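Local coordinates for protein cysteine protease-like VirA (Shigella flexneri, PDB 3EB8) that serves as a secreted effector required for bacterial entry into epithelial cells and for spreading between them, although its proposed tubulin-protease activity is disputed, at residues Gly34-His38 / Gln86-Gly90; Ala116-Thr121 / Ile318-Glu322; Ile124-Phe130 / Ile242-Glu248; Tyr300-Ile306 / Ile321-Val327. All blocks are in the same frame, centred on the assembly; numbering follows the deposited sequence.

Contact 1 of 4, residues Gly34-His38 / Gln86-Gly90; sequences GEFAH and QFNLG
At a classic beta bulge, Phe36 and Ala37 both facing Leu48 of the next strand, the N-terminal antiparallel sheet meets the end of the short strand 86-87. The bulge shows in the backbone: Phe36 drops to phi/psi -120/-17, while Ala37 is back in extended geometry at -147/158. Here both side chains point at the segment 86-90, with Glu35 and His38 turned away; Glu35 forms a salt bridge with Arg47. The second segment leaves its strand after Phe87 and bends through an inverse gamma turn centred on Asn88, with a weak Leu89 N to Phe87 O bond of 3.0 Å. Phe36 and Asn88 are closest in register, CA to CA 5.6 Å. The side-chain packing is mainly apolar, with Asn88 O also 3.4 Å from Phe36 CB. Phe36 is p (chi1 65°, chi2 89°) and Phe87 is m (chi1 -64°, chi2 92°); Phe87 CD2 lies at the edge of the Phe36 ring, 4.0 Å from Phe36 CD1. Leu89, rotamer m,t, brings its CD2 to 3.8 Å from Phe36 CE1. Phe36 O lies at the edge of the Phe87 ring, 3.6 Å from Phe87 CD2, and Ala37 CB sits 3.4 Å from Phe87 CE2.

Contact 2 of 4, residues Ala116-Thr121 / Ile318-Glu322; sequences AINCCT and INKIE
Lys320, midway along 318-322 of strand 315-327, reaches across to the last turn of helix 110-118 and the extended chain that follows it. Ala116 and Ile117 are helical; Cys119 (phi/psi -94/150), Cys120 and Thr121 are extended and run into strand 121-123. The nearest CA pairs are Ala116 with Lys320 at 6.4 Å and Thr121 with Glu322 at 7.7 Å. Every chi of Lys320 is t, so the side chain is fully stretched and delivers NZ to three backbone carbonyls: 2.8 Å from Ala116 O, 2.8 Å from Cys119 O, and a weaker 3.2 Å from Ile117 O. Ala116 O also takes a weak bond from Cys119 N at 3.5 Å. Beside the lysine stem, Thr121 CG2 touches Lys320 CD at 3.7 Å and Ala116 CB meets Ile318 CD1 at 4.0 Å. The other polar groups look elsewhere: Thr121 OG1 bonds to Ser350 OG, and Glu322 OE2 is satisfied by Ser303 OG, while Glu322 OE1 stays 3.5 Å from Thr121 OG1. A buried ammonium group is thus met by carbonyl oxygens where the helix unwinds, an electrostatically suitable place for a positive charge, and its bonds join helix to sheet through neutral acceptors.

Contact 3 of 4, residues Ile124-Phe130 / Ile242-Glu248; sequences IPNDDYF and ITSSSVE
This is a mixed polar and apolar contact in which the irregular loop 124-130, just past strand 121-123, wraps round the N-terminus of helix 245-265; segment 242-248, but not the loop, belongs to the tubulin-binding region. Ile124 lies nearest Val247 (CA to CA 6.2 Å) and Tyr129 nearest Ser244 (4.4 Å). Ser244, chi1 p, stands at the N-cap: its OG accepts from Val247 N at 3.1 Å and donates to Asn126 OD1 at 2.6 Å. Two residues on, Ser246 OG (chi1 m) donates to Asp128 OD2 at 3.0 Å. Phe130 N bonds to Thr243 O at 2.9 Å, nearly straight at 161°. With chi1 m, the Phe130 ring folds over the start of the helix, so that Ser244 CA packs on its face in a CH-pi contact, 3.7 Å from the ring centroid, and Phe130 CE2 touches Ile242 CG2 at 3.8 Å. At the other end, Ile124 CG2 meets Val247 CG2 at 3.7 Å; Val349 backs Val247. What results is a serine N-cap whose hydroxyl also binds a loop asparagine.

Contact 4 of 4, residues Tyr300-Ile306 / Ile321-Val327; sequences YEVSSSI and IETSYLV
Segments 300-306 and 321-327 belong to the two arms, strands 300-312 and 315-327, of an antiparallel beta hairpin, their axes 4.5 Å apart at closest and 165° between directions. Tyr300-Val327, Val302-Tyr325, Ser304-Thr323 and Ile306-Ile321 are hydrogen-bonded pairs, each with two N to O bonds. The bond from Val327 N to Tyr300 O is 2.7 Å long. That from Ile321 N to Ile306 O, the longest, is 3.1 Å. Glu301-Leu326, Ser303-Ser324 and Ser305-Glu322 are the non-hydrogen-bonded pairs between them. On the face carrying Val302, the Tyr325 ring (chi1 p) lies back across the neighbouring strand, and Val302 fits beneath it: Val302 CB is 3.8 Å from the ring centroid, over the face, and Val302 CG1 is 3.5 Å from Tyr325 CZ. Val302 CG2 also abuts Val327 CG2 at 4.0 Å, so the valine is held between the two side chains. Further along, Ile306 CG2 rests on Ile321 CB at 3.7 Å, and water 1 bridges Ser304 O and Thr323 OG1. On the opposite face, Glu322 lies beside the small Ser303 and Ser305: Ser303 OG donates to Glu322 OE2 at 2.9 Å, and Ser305 OG approaches Glu322 CB at 3.2 Å. Leu326 CD1 lies 3.4 Å from Glu301 CG. The hairpin is flanked by strands 274-283 and 348-356, and helix 226-234 covers Tyr300, Val302 and Val327, with Tyr325 OH bonded to Ser234.

In the fold
Contacts 2 and 4 lie 12 Å apart, centre to centre, on the same strand 315-327 and share Ile321 and Glu322; Lys320 CE packs 3.8 Å from Ser305 OG where they meet. Contact 1 joins them through strand 86-87: Phe87 N probably bonds to Thr121 O (2.9 Å), and Gln86 OE1 to Ser324 OG (2.6 Å). Segment 124-130 of contact 3 comes just after 116-121, so contact 3 is nested in the loop that contact 2 closes. Contact 1 brings the N-terminal sheet to the mixed sheet, contact 2 adds helix 110-118, contact 3 joins the tubulin-binding region to the loop after strand 121-123, and contact 4 lies within the mixed sheet.

Contact 1 of 4, residues Gly34-His38 / Gln86-Gly90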
loop_
_atom_site.group_PDB
_atom_site.type_symbol
_atom_site.label_atom_id
_atom_site.label_comp_id
_atom_site.label_asym_id
_atom_site.label_seq_id
_atom_site.Cartn_x
_atom_site.Cartn_y
_atom_site.Cartn_z
ATOM N N GLY A 34 -7.171 17.466 -17.083
ATOM C CA GLY A 34 -7.796 16.909 -15.901
ATOM C C GLY A 34 -7.766 15.388 -15.850
ATOM O O GLY A 34 -8.268 14.788 -14.901
ATOM N N GLU A 35 -7.173 14.761 -16.861
ATOM C CA GLU A 35 -7.068 13.303 -16.900
ATOM C C GLU A 35 -6.224 12.750 -15.756
ATOM O O GLU A 35 -5.100 13.195 -15.522
ATOM C CB GLU A 35 -6.491 12.837 -18.238
ATOM C CG GLU A 35 -6.234 11.356 -18.313
ATOM C CD GLU A 35 -5.634 10.946 -19.647
ATOM O OE1 GLU A 35 -5.967 11.591 -20.667
ATOM O OE2 GLU A 35 -4.829 9.984 -19.679
ATOM N N PHE A 36 -6.779 11.768 -15.052
ATOM C CA PHE A 36 -6.098 11.156 -13.926
ATOM C C PHE A 36 -5.877 9.666 -14.154
ATOM O O PHE A 36 -5.052 9.052 -13.480
ATOM C CB PHE A 36 -6.871 11.393 -12.623
ATOM C CG PHE A 36 -8.213 10.726 -12.589
ATOM C CD1 PHE A 36 -8.342 9.426 -12.123
ATOM C CD2 PHE A 36 -9.338 11.392 -13.025
ATOM C CE1 PHE A 36 -9.560 8.804 -12.095
ATOM C CE2 PHE A 36 -10.570 10.770 -12.995
ATOM C CZ PHE A 36 -10.677 9.473 -12.526
ATOM N N ALA A 37 -6.603 9.080 -15.099
ATOM C CA ALA A 37 -6.382 7.679 -15.448
ATOM C C ALA A 37 -6.643 7.382 -16.918
ATOM O O ALA A 37 -7.364 8.106 -17.598
ATOM C CB ALA A 37 -7.206 6.773 -14.578
ATOM N N HIS A 38 -6.049 6.301 -17.403
ATOM C CA HIS A 38 -6.240 5.888 -18.781
ATOM C C HIS A 38 -6.193 4.378 -18.908
ATOM O O HIS A 38 -5.568 3.686 -18.106
ATOM C CB HIS A 38 -5.142 6.458 -19.666
ATOM C CG HIS A 38 -3.794 5.899 -19.354
ATOM N ND1 HIS A 38 -2.942 6.484 -18.448
ATOM C CD2 HIS A 38 -3.173 4.783 -19.795
ATOM C CE1 HIS A 38 -1.839 5.764 -18.363
ATOM N NE2 HIS A 38 -1.954 4.728 -19.169
ATOM N N GLN A 86 -2.551 4.286 -7.013
ATOM C CA GLN A 86 -2.581 5.656 -6.531
ATOM C C GLN A 86 -2.967 6.605 -7.665
ATOM O O GLN A 86 -2.212 6.803 -8.610
ATOM C CB GLN A 86 -1.229 6.033 -5.915
ATOM C CG GLN A 86 -0.758 5.085 -4.814
ATOM C CD GLN A 86 0.607 5.474 -4.265
ATOM O OE1 GLN A 86 1.604 5.485 -4.993
ATOM N NE2 GLN A 86 0.655 5.822 -2.983
ATOM N N PHE A 87 -4.161 7.171 -7.571
ATOM C CA PHE A 87 -4.632 8.117 -8.568
ATOM C C PHE A 87 -4.657 9.536 -8.015
ATOM O O PHE A 87 -4.837 9.757 -6.819
ATOM C CB PHE A 87 -6.032 7.751 -9.064
ATOM C CG PHE A 87 -6.093 6.448 -9.792
ATOM C CD1 PHE A 87 -6.376 5.272 -9.117
ATOM C CD2 PHE A 87 -5.869 6.395 -11.159
ATOM C CE1 PHE A 87 -6.430 4.066 -9.796
ATOM C CE2 PHE A 87 -5.918 5.183 -11.847
ATOM C CZ PHE A 87 -6.201 4.022 -11.168
ATOM N N ASN A 88 -4.489 10.501 -8.905
ATOM C CA ASN A 88 -4.685 11.873 -8.515
ATOM C C ASN A 88 -6.171 12.215 -8.516
ATOM O O ASN A 88 -6.696 12.714 -9.505
ATOM C CB ASN A 88 -3.892 12.821 -9.409
ATOM C CG ASN A 88 -3.470 14.056 -8.672
ATOM O OD1 ASN A 88 -4.012 15.139 -8.890
ATOM N ND2 ASN A 88 -2.523 13.897 -7.751
ATOM N N LEU A 89 -6.850 11.921 -7.407
ATOM C CA LEU A 89 -8.277 12.197 -7.294
ATOM C C LEU A 89 -8.540 13.575 -6.679
ATOM O O LEU A 89 -9.651 14.091 -6.757
ATOM C CB LEU A 89 -8.981 11.105 -6.492
ATOM C CG LEU A 89 -8.690 9.684 -6.956
ATOM C CD1 LEU A 89 -9.354 8.688 -6.040
ATOM C CD2 LEU A 89 -9.137 9.487 -8.389
ATOM N N GLY A 90 -7.506 14.162 -6.079
ATOM C CA GLY A 90 -7.601 15.478 -5.477
ATOM C C GLY A 90 -8.566 15.570 -4.308
ATOM O O GLY A 90 -9.025 16.644 -3.955
#

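Contact 2 of 4, residues Ala116-Thr121 / Ile318-Glu322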
loop_
_atom_site.group_PDB
_atom_site.type_symbol
_atom_site.label_atom_id
_atom_site.label_comp_id
_atom_site.label_asym_id
_atom_site.label_seq_id
_atom_site.Cartn_x
_atom_site.Cartn_y
_atom_site.Cartn_z
ATOM N N ALA A 116 -10.524 -2.479 1.795
ATOM C CA ALA A 116 -9.371 -1.597 1.960
ATOM C C ALA A 116 -8.147 -2.145 1.234
ATOM O O ALA A 116 -7.407 -1.391 0.589
ATOM C CB ALA A 116 -9.055 -1.386 3.422
ATOM N N ILE A 117 -7.930 -3.453 1.341
ATOM C CA ILE A 117 -6.799 -4.075 0.680
ATOM C C ILE A 117 -6.825 -3.798 -0.831
ATOM O O ILE A 117 -5.799 -3.501 -1.443
ATOM C CB ILE A 117 -6.735 -5.597 0.968
ATOM C CG1 ILE A 117 -6.265 -5.861 2.404
ATOM C CG2 ILE A 117 -5.817 -6.303 -0.005
ATOM C CD1 ILE A 117 -6.239 -7.355 2.772
ATOM N N ASN A 118 -8.006 -3.847 -1.424
ATOM C CA ASN A 118 -8.117 -3.747 -2.875
ATOM C C ASN A 118 -8.592 -2.407 -3.468
ATOM O O ASN A 118 -8.850 -2.322 -4.670
ATOM C CB ASN A 118 -8.971 -4.900 -3.401
ATOM C CG ASN A 118 -8.336 -6.256 -3.125
ATOM O OD1 ASN A 118 -8.931 -7.115 -2.479
ATOM N ND2 ASN A 118 -7.102 -6.438 -3.593
ATOM N N CYS A 119 -8.711 -1.360 -2.656
ATOM C CA CYS A 119 -9.252 -0.111 -3.195
ATOM C C CYS A 119 -8.165 0.854 -3.676
ATOM O O CYS A 119 -7.043 0.841 -3.165
ATOM C CB CYS A 119 -10.204 0.580 -2.200
ATOM S SG CYS A 119 -9.413 1.495 -0.874
ATOM N N CYS A 120 -8.493 1.666 -4.678
ATOM C CA CYS A 120 -7.570 2.683 -5.166
ATOM C C CYS A 120 -7.461 3.755 -4.101
ATOM O O CYS A 120 -8.250 3.763 -3.168
ATOM C CB CYS A 120 -8.079 3.297 -6.473
ATOM S SG CYS A 120 -9.607 4.303 -6.328
ATOM N N THR A 121 -6.495 4.652 -4.229
ATOM C CA THR A 121 -6.345 5.743 -3.262
ATOM C C THR A 121 -6.047 7.045 -4.004
ATOM O O THR A 121 -5.771 7.020 -5.205
ATOM C CB THR A 121 -5.210 5.444 -2.283
ATOM O OG1 THR A 121 -4.048 5.058 -3.032
ATOM C CG2 THR A 121 -5.600 4.301 -1.329
ATOM N N ILE A 318 -11.627 1.881 7.975
ATOM C CA ILE A 318 -10.176 1.919 7.853
ATOM C C ILE A 318 -9.732 3.137 7.049
ATOM O O ILE A 318 -10.389 3.532 6.092
ATOM C CB ILE A 318 -9.632 0.649 7.156
ATOM C CG1 ILE A 318 -9.648 -0.551 8.103
ATOM C CG2 ILE A 318 -8.220 0.881 6.652
ATOM C CD1 ILE A 318 -9.564 -1.899 7.385
ATOM N N ASN A 319 -8.624 3.745 7.455
ATOM C CA ASN A 319 -7.971 4.758 6.647
ATOM C C ASN A 319 -6.747 4.130 6.001
ATOM O O ASN A 319 -5.715 3.949 6.646
ATOM C CB ASN A 319 -7.591 5.956 7.513
ATOM C CG ASN A 319 -6.762 7.001 6.761
ATOM O OD1 ASN A 319 -6.811 7.099 5.530
ATOM N ND2 ASN A 319 -5.996 7.789 7.513
ATOM N N LYS A 320 -6.878 3.760 4.732
ATOM C CA LYS A 320 -5.747 3.230 4.000
ATOM C C LYS A 320 -4.757 4.343 3.644
ATOM O O LYS A 320 -5.092 5.305 2.956
ATOM C CB LYS A 320 -6.208 2.512 2.745
ATOM C CG LYS A 320 -5.098 1.857 1.955
ATOM C CD LYS A 320 -5.709 1.211 0.740
ATOM C CE LYS A 320 -4.699 0.554 -0.147
ATOM N NZ LYS A 320 -5.441 -0.300 -1.140
ATOM N N ILE A 321 -3.536 4.215 4.135
ATOM C CA ILE A 321 -2.484 5.137 3.772
ATOM C C ILE A 321 -1.450 4.307 3.069
ATOM O O ILE A 321 -0.856 3.424 3.676
ATOM C CB ILE A 321 -1.846 5.777 5.016
ATOM C CG1 ILE A 321 -2.901 6.497 5.844
ATOM C CG2 ILE A 321 -0.737 6.721 4.627
ATOM C CD1 ILE A 321 -2.339 7.142 7.075
ATOM N N GLU A 322 -1.248 4.564 1.786
ATOM C CA GLU A 322 -0.285 3.813 1.015
ATOM C C GLU A 322 0.913 4.666 0.599
ATOM O O GLU A 322 0.754 5.808 0.149
ATOM C CB GLU A 322 -0.956 3.232 -0.222
ATOM C CG GLU A 322 -0.010 2.705 -1.278
ATOM C CD GLU A 322 -0.767 2.095 -2.438
ATOM O OE1 GLU A 322 -2.003 2.241 -2.478
ATOM O OE2 GLU A 322 -0.146 1.458 -3.308
#

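Contact 3 of 4, residues Ile124-Phe130 / Ile242-Glu248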
loop_
_atom_site.group_PDB
_atom_site.type_symbol
_atom_site.label_atom_id
_atom_site.label_comp_id
_atom_site.label_asym_id
_atom_site.label_seq_id
_atom_site.Cartn_x
_atom_site.Cartn_y
_atom_site.Cartn_z
ATOM N N ILE A 124 -1.733 12.533 -2.362
ATOM C CA ILE A 124 -1.542 13.806 -1.690
ATOM C C ILE A 124 -0.365 14.505 -2.355
ATOM O O ILE A 124 0.759 14.008 -2.307
ATOM C CB ILE A 124 -1.214 13.591 -0.194
ATOM C CG1 ILE A 124 -2.266 12.687 0.464
ATOM C CG2 ILE A 124 -1.106 14.901 0.530
ATOM C CD1 ILE A 124 -3.690 13.099 0.154
ATOM N N PRO A 125 -0.613 15.643 -3.015
ATOM C CA PRO A 125 0.481 16.335 -3.710
ATOM C C PRO A 125 1.608 16.752 -2.760
ATOM O O PRO A 125 1.362 17.393 -1.734
ATOM C CB PRO A 125 -0.202 17.574 -4.305
ATOM C CG PRO A 125 -1.641 17.207 -4.405
ATOM C CD PRO A 125 -1.909 16.308 -3.222
ATOM N N ASN A 126 2.833 16.374 -3.117
ATOM C CA ASN A 126 4.016 16.636 -2.305
ATOM C C ASN A 126 4.992 17.582 -2.987
ATOM O O ASN A 126 6.074 17.163 -3.409
ATOM C CB ASN A 126 4.748 15.322 -1.989
ATOM C CG ASN A 126 4.063 14.512 -0.896
ATOM O OD1 ASN A 126 3.338 15.062 -0.064
ATOM N ND2 ASN A 126 4.301 13.196 -0.890
ATOM N N ASP A 127 4.613 18.850 -3.095
ATOM C CA ASP A 127 5.484 19.868 -3.676
ATOM C C ASP A 127 6.414 20.381 -2.590
ATOM O O ASP A 127 7.582 20.691 -2.837
ATOM C CB ASP A 127 4.655 21.033 -4.216
ATOM C CG ASP A 127 3.231 20.637 -4.515
ATOM O OD1 ASP A 127 3.031 19.540 -5.075
ATOM O OD2 ASP A 127 2.311 21.415 -4.180
ATOM N N ASP A 128 5.874 20.477 -1.381
ATOM C CA ASP A 128 6.640 20.914 -0.230
ATOM C C ASP A 128 7.093 19.701 0.570
ATOM O O ASP A 128 6.744 19.559 1.745
ATOM C CB ASP A 128 5.789 21.835 0.643
ATOM C CG ASP A 128 4.353 21.340 0.789
ATOM O OD1 ASP A 128 3.437 22.041 0.300
ATOM O OD2 ASP A 128 4.143 20.251 1.379
ATOM N N TYR A 129 7.864 18.827 -0.073
ATOM C CA TYR A 129 8.341 17.606 0.570
ATOM C C TYR A 129 9.477 17.923 1.528
ATOM O O TYR A 129 10.239 18.857 1.313
ATOM C CB TYR A 129 8.792 16.580 -0.472
ATOM C CG TYR A 129 9.856 17.112 -1.376
ATOM C CD1 TYR A 129 11.200 17.069 -1.004
ATOM C CD2 TYR A 129 9.529 17.689 -2.599
ATOM C CE1 TYR A 129 12.194 17.578 -1.836
ATOM C CE2 TYR A 129 10.516 18.201 -3.439
ATOM C CZ TYR A 129 11.839 18.141 -3.048
ATOM O OH TYR A 129 12.811 18.645 -3.874
ATOM N N PHE A 130 9.571 17.141 2.592
ATOM C CA PHE A 130 10.633 17.290 3.573
ATOM C C PHE A 130 11.962 16.821 3.014
ATOM O O PHE A 130 12.001 15.938 2.154
ATOM C CB PHE A 130 10.316 16.477 4.828
ATOM C CG PHE A 130 9.079 16.921 5.543
ATOM C CD1 PHE A 130 8.802 18.273 5.714
ATOM C CD2 PHE A 130 8.197 15.987 6.066
ATOM C CE1 PHE A 130 7.649 18.683 6.380
ATOM C CE2 PHE A 130 7.048 16.388 6.744
ATOM C CZ PHE A 130 6.770 17.731 6.901
ATOM N N ILE A 242 5.193 10.187 6.311
ATOM C CA ILE A 242 5.192 11.617 6.589
ATOM C C ILE A 242 6.180 12.305 5.654
ATOM O O ILE A 242 7.350 12.419 5.978
ATOM C CB ILE A 242 5.544 11.921 8.055
ATOM C CG1 ILE A 242 4.703 11.063 8.991
ATOM C CG2 ILE A 242 5.297 13.385 8.363
ATOM C CD1 ILE A 242 3.241 11.341 8.886
ATOM N N THR A 243 5.716 12.749 4.488
ATOM C CA THR A 243 6.630 13.271 3.483
ATOM C C THR A 243 6.485 14.764 3.257
ATOM O O THR A 243 7.266 15.354 2.517
ATOM C CB THR A 243 6.476 12.548 2.116
ATOM O OG1 THR A 243 5.137 12.698 1.641
ATOM C CG2 THR A 243 6.813 11.071 2.244
ATOM N N SER A 244 5.487 15.380 3.882
ATOM C CA SER A 244 5.257 16.798 3.655
ATOM C C SER A 244 4.228 17.382 4.598
ATOM O O SER A 244 3.456 16.655 5.228
ATOM C CB SER A 244 4.792 17.026 2.218
ATOM O OG SER A 244 3.468 16.559 2.053
ATOM N N SER A 245 4.213 18.708 4.666
ATOM C CA SER A 245 3.206 19.451 5.405
ATOM C C SER A 245 1.817 19.091 4.886
ATOM O O SER A 245 0.857 19.033 5.659
ATOM C CB SER A 245 3.449 20.947 5.237
ATOM O OG SER A 245 4.832 21.223 5.297
ATOM N N SER A 246 1.723 18.842 3.577
ATOM C CA SER A 246 0.449 18.525 2.929
ATOM C C SER A 246 -0.114 17.205 3.424
ATOM O O SER A 246 -1.312 17.089 3.669
ATOM C CB SER A 246 0.602 18.491 1.411
ATOM O OG SER A 246 1.249 19.658 0.957
ATOM N N VAL A 247 0.753 16.209 3.563
ATOM C CA VAL A 247 0.343 14.926 4.122
ATOM C C VAL A 247 -0.038 15.103 5.590
ATOM O O VAL A 247 -1.060 14.583 6.055
ATOM C CB VAL A 247 1.475 13.878 4.016
ATOM C CG1 VAL A 247 1.191 12.679 4.905
ATOM C CG2 VAL A 247 1.654 13.428 2.572
ATOM N N GLU A 248 0.786 15.846 6.319
ATOM C CA GLU A 248 0.457 16.174 7.693
ATOM C C GLU A 248 -0.951 16.757 7.796
ATOM O O GLU A 248 -1.708 16.400 8.693
ATOM C CB GLU A 248 1.475 17.165 8.262
ATOM C CG GLU A 248 2.777 16.506 8.683
ATOM C CD GLU A 248 3.726 17.466 9.385
ATOM O OE1 GLU A 248 3.562 18.701 9.235
ATOM O OE2 GLU A 248 4.643 16.979 10.083
#

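Contact 4 of 4, residues Tyr300-Ile306 / Ile321-Val327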
loop_
_atom_site.group_PDB
_atom_site.type_symbol
_atom_site.label_atom_id
_atom_site.label_comp_id
_atom_site.label_asym_id
_atom_site.label_seq_id
_atom_site.Cartn_x
_atom_site.Cartn_y
_atom_site.Cartn_z
ATOM N N TYR A 300 13.824 -2.638 -6.955
ATOM C CA TYR A 300 12.510 -3.031 -6.424
ATOM C C TYR A 300 11.508 -1.889 -6.346
ATOM O O TYR A 300 11.841 -0.761 -5.981
ATOM C CB TYR A 300 12.650 -3.741 -5.067
ATOM C CG TYR A 300 13.493 -4.994 -5.174
ATOM C CD1 TYR A 300 14.852 -4.987 -4.821
ATOM C CD2 TYR A 300 12.948 -6.183 -5.668
ATOM C CE1 TYR A 300 15.631 -6.121 -4.948
ATOM C CE2 TYR A 300 13.717 -7.323 -5.795
ATOM C CZ TYR A 300 15.056 -7.286 -5.433
ATOM O OH TYR A 300 15.823 -8.417 -5.559
ATOM N N GLU A 301 10.271 -2.185 -6.713
ATOM C CA GLU A 301 9.168 -1.275 -6.457
ATOM C C GLU A 301 8.452 -1.768 -5.210
ATOM O O GLU A 301 8.067 -2.941 -5.119
ATOM C CB GLU A 301 8.219 -1.230 -7.654
ATOM C CG GLU A 301 8.948 -0.928 -8.961
ATOM C CD GLU A 301 8.134 -1.222 -10.222
ATOM O OE1 GLU A 301 8.407 -0.571 -11.258
ATOM O OE2 GLU A 301 7.240 -2.101 -10.185
ATOM N N VAL A 302 8.290 -0.881 -4.240
ATOM C CA VAL A 302 7.563 -1.223 -3.025
ATOM C C VAL A 302 6.250 -0.446 -2.943
ATOM O O VAL A 302 6.195 0.754 -3.250
ATOM C CB VAL A 302 8.404 -0.884 -1.789
ATOM C CG1 VAL A 302 7.641 -1.183 -0.514
ATOM C CG2 VAL A 302 9.727 -1.621 -1.845
ATOM N N SER A 303 5.192 -1.143 -2.548
ATOM C CA SER A 303 3.967 -0.499 -2.128
ATOM C C SER A 303 3.692 -0.935 -0.698
ATOM O O SER A 303 3.431 -2.117 -0.450
ATOM C CB SER A 303 2.803 -0.920 -3.010
ATOM O OG SER A 303 1.576 -0.617 -2.354
ATOM N N SER A 304 3.762 0.009 0.239
ATOM C CA SER A 304 3.552 -0.285 1.654
ATOM C C SER A 304 2.315 0.438 2.172
ATOM O O SER A 304 2.316 1.655 2.335
ATOM C CB SER A 304 4.780 0.133 2.467
ATOM O OG SER A 304 4.683 -0.269 3.825
ATOM N N SER A 305 1.255 -0.310 2.441
ATOM C CA SER A 305 0.037 0.304 2.942
ATOM C C SER A 305 -0.157 0.028 4.408
ATOM O O SER A 305 -0.077 -1.115 4.854
ATOM C CB SER A 305 -1.161 -0.197 2.159
ATOM O OG SER A 305 -1.010 0.172 0.808
ATOM N N ILE A 306 -0.421 1.078 5.167
ATOM C CA ILE A 306 -0.795 0.887 6.550
ATOM C C ILE A 306 -2.329 1.016 6.642
ATOM O O ILE A 306 -2.944 1.695 5.828
ATOM C CB ILE A 306 -0.031 1.858 7.471
ATOM C CG1 ILE A 306 -0.061 1.358 8.918
ATOM C CG2 ILE A 306 -0.584 3.279 7.367
ATOM C CD1 ILE A 306 0.922 2.062 9.841
ATOM N N ILE A 321 -3.536 4.215 4.135
ATOM C CA ILE A 321 -2.484 5.137 3.772
ATOM C C ILE A 321 -1.450 4.307 3.069
ATOM O O ILE A 321 -0.856 3.424 3.676
ATOM C CB ILE A 321 -1.846 5.777 5.016
ATOM C CG1 ILE A 321 -2.901 6.497 5.844
ATOM C CG2 ILE A 321 -0.737 6.721 4.627
ATOM C CD1 ILE A 321 -2.339 7.142 7.075
ATOM N N GLU A 322 -1.248 4.564 1.786
ATOM C CA GLU A 322 -0.285 3.813 1.015
ATOM C C GLU A 322 0.913 4.666 0.599
ATOM O O GLU A 322 0.754 5.808 0.149
ATOM C CB GLU A 322 -0.956 3.232 -0.222
ATOM C CG GLU A 322 -0.010 2.705 -1.278
ATOM C CD GLU A 322 -0.767 2.095 -2.438
ATOM O OE1 GLU A 322 -2.003 2.241 -2.478
ATOM O OE2 GLU A 322 -0.146 1.458 -3.308
ATOM N N THR A 323 2.112 4.110 0.759
ATOM C CA THR A 323 3.316 4.725 0.244
ATOM C C THR A 323 3.991 3.785 -0.734
ATOM O O THR A 323 4.196 2.610 -0.432
ATOM C CB THR A 323 4.312 5.014 1.342
ATOM O OG1 THR A 323 3.630 5.588 2.459
ATOM C CG2 THR A 323 5.412 5.962 0.832
ATOM N N SER A 324 4.337 4.317 -1.902
ATOM C CA SER A 324 5.061 3.576 -2.918
ATOM C C SER A 324 6.374 4.287 -3.272
ATOM O O SER A 324 6.447 5.522 -3.264
ATOM C CB SER A 324 4.212 3.466 -4.170
ATOM O OG SER A 324 4.055 4.753 -4.725
ATOM N N TYR A 325 7.381 3.492 -3.621
ATOM C CA TYR A 325 8.697 3.982 -3.961
ATOM C C TYR A 325 9.560 2.896 -4.608
ATOM O O TYR A 325 9.241 1.695 -4.563
ATOM C CB TYR A 325 9.402 4.481 -2.710
ATOM C CG TYR A 325 9.382 3.490 -1.587
ATOM C CD1 TYR A 325 10.416 2.604 -1.393
ATOM C CD2 TYR A 325 8.315 3.440 -0.716
ATOM C CE1 TYR A 325 10.385 1.702 -0.349
ATOM C CE2 TYR A 325 8.268 2.544 0.320
ATOM C CZ TYR A 325 9.295 1.680 0.509
ATOM O OH TYR A 325 9.231 0.799 1.568
ATOM N N LEU A 326 10.679 3.340 -5.174
ATOM C CA LEU A 326 11.681 2.475 -5.778
ATOM C C LEU A 326 12.878 2.318 -4.840
ATOM O O LEU A 326 13.360 3.293 -4.265
ATOM C CB LEU A 326 12.181 3.140 -7.055
ATOM C CG LEU A 326 12.200 2.362 -8.356
ATOM C CD1 LEU A 326 10.785 1.930 -8.720
ATOM C CD2 LEU A 326 12.775 3.266 -9.424
ATOM N N VAL A 327 13.366 1.095 -4.699
ATOM C CA VAL A 327 14.624 0.859 -4.012
ATOM C C VAL A 327 15.674 0.391 -5.012
ATOM O O VAL A 327 15.531 -0.687 -5.607
ATOM C CB VAL A 327 14.490 -0.211 -2.920
ATOM C CG1 VAL A 327 15.829 -0.357 -2.191
ATOM C CG2 VAL A 327 13.357 0.137 -1.960
HETATM O O HOH W 1 2.327 4.054 4.276
#